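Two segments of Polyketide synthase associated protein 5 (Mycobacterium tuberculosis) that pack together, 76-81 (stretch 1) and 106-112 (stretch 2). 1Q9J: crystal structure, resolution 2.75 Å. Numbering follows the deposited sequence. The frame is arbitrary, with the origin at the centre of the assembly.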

ATOM      1  N   GLY A  76      -3.997  -3.017  23.546  1.00 94.06           N
ATOM      2  CA  GLY A  76      -3.934  -4.460  23.655  1.00 90.07           C
ATOM      3  C   GLY A  76      -4.728  -5.064  22.516  1.00 87.30           C
ATOM      4  O   GLY A  76      -5.459  -4.360  21.811  1.00 84.88           O
ATOM      5  N   ILE A  77      -4.588  -6.371  22.322  1.00 85.77           N
ATOM      6  CA  ILE A  77      -5.311  -7.032  21.244  1.00 83.47           C
ATOM      7  C   ILE A  77      -6.800  -7.010  21.528  1.00 79.15           C
ATOM      8  O   ILE A  77      -7.228  -6.646  22.611  1.00 78.28           O
ATOM      9  CB  ILE A  77      -4.865  -8.497  21.052  1.00 84.53           C
ATOM     10  CG1 ILE A  77      -5.074  -9.289  22.339  1.00 86.94           C
ATOM     11  CG2 ILE A  77      -3.404  -8.544  20.656  1.00 87.73           C
ATOM     12  CD1 ILE A  77      -4.749 -10.762  22.194  1.00 88.26           C
ATOM     13  N   CYS A  78      -7.584  -7.399  20.540  1.00 76.71           N
ATOM     14  CA  CYS A  78      -9.015  -7.412  20.688  1.00 77.83           C
ATOM     15  C   CYS A  78      -9.551  -8.697  20.084  1.00 81.97           C
ATOM     16  O   CYS A  78      -9.710  -8.803  18.861  1.00 84.69           O
ATOM     17  CB  CYS A  78      -9.611  -6.205  19.981  1.00 76.59           C
ATOM     18  SG  CYS A  78     -11.335  -6.403  19.536  1.00 82.05           S
ATOM     19  N   VAL A  79      -9.816  -9.682  20.939  1.00 82.43           N
ATOM     20  CA  VAL A  79     -10.323 -10.974  20.489  1.00 82.01           C
ATOM     21  C   VAL A  79     -11.845 -10.995  20.332  1.00 84.44           C
ATOM     22  O   VAL A  79     -12.567 -10.433  21.149  1.00 86.05           O
ATOM     23  CB  VAL A  79      -9.932 -12.074  21.465  1.00 79.14           C
ATOM     24  CG1 VAL A  79     -10.236 -13.422  20.843  1.00 78.22           C
ATOM     25  CG2 VAL A  79      -8.469 -11.946  21.828  1.00 79.91           C
ATOM     26  N   ILE A  80     -12.329 -11.647  19.280  1.00 86.69           N
ATOM     27  CA  ILE A  80     -13.768 -11.735  19.034  1.00 88.87           C
ATOM     28  C   ILE A  80     -14.182 -13.142  18.606  1.00 93.97           C
ATOM     29  O   ILE A  80     -13.363 -13.908  18.091  1.00 95.85           O
ATOM     30  CB  ILE A  80     -14.206 -10.756  17.940  1.00 86.10           C
ATOM     31  CG1 ILE A  80     -13.785  -9.334  18.320  1.00 84.55           C
ATOM     32  CG2 ILE A  80     -15.705 -10.839  17.740  1.00 82.03           C
ATOM     33  CD1 ILE A  80     -14.005  -8.332  17.209  1.00 85.88           C
ATOM     34  N   ASP A  81     -15.453 -13.479  18.811  1.00 98.89           N
ATOM     35  CA  ASP A  81     -15.960 -14.802  18.447  1.00100.42           C
ATOM     36  C   ASP A  81     -17.060 -14.728  17.391  1.00 98.48           C
ATOM     37  O   ASP A  81     -16.957 -15.354  16.339  1.00 98.12           O
ATOM     38  CB  ASP A  81     -16.483 -15.523  19.693  1.00103.11           C
ATOM     39  CG  ASP A  81     -16.879 -16.960  19.414  1.00106.63           C
ATOM     40  OD1 ASP A  81     -17.356 -17.634  20.353  1.00107.49           O
ATOM     41  OD2 ASP A  81     -16.710 -17.420  18.258  1.00107.48           O
TER
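Stretch 2, residues 106-112: HLQLILR

Stretch 2 lies beside stretch 1 as a neighbouring parallel β-strand. Residues 106-110 are extended, in a strand that begins earlier in the chain, and Leu111 and Arg112 follow as loop or turn. The partner strand in stretch 1 includes 78-80. The two strands run in the same direction, with 20° between their N-to-C directions and a signed crossing angle of -20°. Their axes approach to 4.6 Å. Together the two stretches bury 507 Å², both sides summed.

The register is simple: each residue of stretch 1 from Ile77 to Asp81 pairs with the residue thirty positions later. The CA atoms of Cys78 and Gln108 are 4.9 Å apart, those of Val79 and Leu109 4.7 Å, and those of Ile80 and Ile110 4.5 Å. These three pairs are parallel β-bridges. Cys78, Gln108, Ile80 and Ile110 place their side chains on one face of the sheet. Val79 and Leu109 place theirs on the other.

Ile80 has the most surface covered, 79 Å². Its backbone is held at both polar atoms. Ile80 N donates to Leu109 O at 2.7 Å, and Ile80 O accepts from Leu111 N at 2.7 Å. One residue of stretch 1 thus reaches the residues before and after its partner Ile110, as expected of a parallel pair. Ile80 O also receives a CA-H...O contact from Ile110 CA at 3.4 Å. The side chain of Ile80 (m, t) adds to the cover. Its CB lies 4.1 Å from Ile110 CG2, an apolar contact. Its CD1 comes within 3.6 Å of Gln108 NE2, so the side chain packs against two residues on the same face.

Leu107 is next, with 61 Å² covered. It is buried and has the rotamer t, p. Leu107 CD2 meets Ile77 CG2 at 3.6 Å, an apolar contact at the start of the pairing. Leu107 O accepts a weak hydrogen bond from Cys78 N at 3.0 Å; the angle at the hydrogen is 135°. Leu107 N does not bond directly to stretch 1. A water bridges the gap: it accepts from Leu107 N at 2.7 Å and donates to Gly76 O at 3.1 Å. The water spans the 5.1 Å between Gly76 O and Leu107 N, just before the direct hydrogen bonds begin.

Leu111 has 58 Å² covered. Besides donating through its N to Ile80 O, it places CD1 3.8 Å from Val79 CG1. Val79 is the bridge partner of Leu109, so this contact runs diagonally, two residues further along stretch 2. Leu111 O is 3.5 Å from Asp81 O, but both are acceptors and no hydrogen bond forms.

Between these residues, Leu109 completes the ladder. Leu109 N donates to Cys78 O at 2.9 Å. Leu109 O, besides accepting from Ile80 N, takes a CA-H...O contact from Val79 CA at 3.1 Å. His106 makes no contact with stretch 1.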

ATOM      1  N   HIS A 106      -4.643  -0.903  15.715  1.00 50.75           N
ATOM      2  CA  HIS A 106      -5.625  -1.831  16.270  1.00 52.81           C
ATOM      3  C   HIS A 106      -5.335  -3.249  15.776  1.00 55.11           C
ATOM      4  O   HIS A 106      -5.218  -3.481  14.566  1.00 56.88           O
ATOM      5  CB  HIS A 106      -7.045  -1.426  15.839  1.00 52.06           C
ATOM      6  CG  HIS A 106      -7.579  -0.211  16.541  1.00 55.82           C
ATOM      7  ND1 HIS A 106      -7.874  -0.199  17.884  1.00 56.48           N
ATOM      8  CD2 HIS A 106      -7.877   1.026  16.079  1.00 54.93           C
ATOM      9  CE1 HIS A 106      -8.333   0.995  18.224  1.00 53.59           C
ATOM     10  NE2 HIS A 106      -8.344   1.757  17.149  1.00 57.48           N
ATOM     11  N   LEU A 107      -5.196  -4.192  16.705  1.00 55.09           N
ATOM     12  CA  LEU A 107      -4.963  -5.586  16.328  1.00 59.90           C
ATOM     13  C   LEU A 107      -6.228  -6.369  16.663  1.00 63.14           C
ATOM     14  O   LEU A 107      -6.509  -6.647  17.825  1.00 66.06           O
ATOM     15  CB  LEU A 107      -3.763  -6.184  17.078  1.00 55.54           C
ATOM     16  CG  LEU A 107      -3.496  -7.648  16.689  1.00 53.73           C
ATOM     17  CD1 LEU A 107      -3.444  -7.771  15.171  1.00 48.44           C
ATOM     18  CD2 LEU A 107      -2.200  -8.148  17.309  1.00 53.79           C
ATOM     19  N   GLN A 108      -6.989  -6.731  15.637  1.00 67.27           N
ATOM     20  CA  GLN A 108      -8.243  -7.451  15.835  1.00 68.23           C
ATOM     21  C   GLN A 108      -8.206  -8.933  15.452  1.00 65.83           C
ATOM     22  O   GLN A 108      -8.073  -9.275  14.277  1.00 61.20           O
ATOM     23  CB  GLN A 108      -9.344  -6.751  15.042  1.00 71.35           C
ATOM     24  CG  GLN A 108     -10.720  -7.339  15.246  1.00 75.93           C
ATOM     25  CD  GLN A 108     -11.698  -6.831  14.215  1.00 77.88           C
ATOM     26  OE1 GLN A 108     -11.501  -7.031  13.014  1.00 77.99           O
ATOM     27  NE2 GLN A 108     -12.763  -6.174  14.673  1.00 80.07           N
ATOM     28  N   LEU A 109      -8.342  -9.803  16.450  1.00 66.01           N
ATOM     29  CA  LEU A 109      -8.345 -11.242  16.223  1.00 68.52           C
ATOM     30  C   LEU A 109      -9.746 -11.834  16.377  1.00 72.48           C
ATOM     31  O   LEU A 109     -10.340 -11.759  17.452  1.00 72.03           O
ATOM     32  CB  LEU A 109      -7.414 -11.939  17.207  1.00 65.72           C
ATOM     33  CG  LEU A 109      -7.441 -13.467  17.103  1.00 62.96           C
ATOM     34  CD1 LEU A 109      -6.922 -13.888  15.740  1.00 59.40           C
ATOM     35  CD2 LEU A 109      -6.606 -14.075  18.219  1.00 59.38           C
ATOM     36  N   ILE A 110     -10.262 -12.435  15.310  1.00 77.23           N
ATOM     37  CA  ILE A 110     -11.595 -13.035  15.345  1.00 82.76           C
ATOM     38  C   ILE A 110     -11.526 -14.563  15.230  1.00 84.77           C
ATOM     39  O   ILE A 110     -11.272 -15.102  14.153  1.00 84.11           O
ATOM     40  CB  ILE A 110     -12.482 -12.493  14.202  1.00 83.17           C
ATOM     41  CG1 ILE A 110     -12.390 -10.975  14.143  1.00 83.96           C
ATOM     42  CG2 ILE A 110     -13.932 -12.875  14.442  1.00 85.42           C
ATOM     43  CD1 ILE A 110     -13.211 -10.369  13.033  1.00 86.48           C
ATOM     44  N   LEU A 111     -11.770 -15.248  16.345  1.00 86.37           N
ATOM     45  CA  LEU A 111     -11.741 -16.702  16.391  1.00 88.10           C
ATOM     46  C   LEU A 111     -12.829 -17.320  15.519  1.00 92.72           C
ATOM     47  O   LEU A 111     -13.960 -16.828  15.472  1.00 92.26           O
ATOM     48  CB  LEU A 111     -11.899 -17.177  17.834  1.00 82.41           C
ATOM     49  CG  LEU A 111     -10.875 -16.654  18.839  1.00 79.61           C
ATOM     50  CD1 LEU A 111     -11.378 -16.946  20.241  1.00 79.33           C
ATOM     51  CD2 LEU A 111      -9.515 -17.295  18.612  1.00 75.22           C
ATOM     52  N   ARG A 112     -12.471 -18.399  14.824  1.00 97.89           N
ATOM     53  CA  ARG A 112     -13.395 -19.108  13.942  1.00102.73           C
ATOM     54  C   ARG A 112     -13.234 -20.617  14.076  1.00104.99           C
ATOM     55  O   ARG A 112     -12.710 -21.113  15.075  1.00105.38           O
ATOM     56  CB  ARG A 112     -13.169 -18.710  12.478  1.00103.69           C
ATOM     57  CG  ARG A 112     -13.584 -17.288  12.116  1.00109.99           C
ATOM     58  CD  ARG A 112     -15.049 -17.031  12.437  1.00114.87           C
ATOM     59  NE  ARG A 112     -15.700 -16.176  11.443  1.00120.29           N
ATOM     60  CZ  ARG A 112     -15.381 -14.906  11.203  1.00120.93           C
ATOM     61  NH1 ARG A 112     -14.409 -14.320  11.886  1.00122.50           N
ATOM     62  NH2 ARG A 112     -16.035 -14.220  10.273  1.00120.70           N
TER
HETATM   63  O   HOH W   1      -6.089  -3.123  19.002  1.00 42.20           O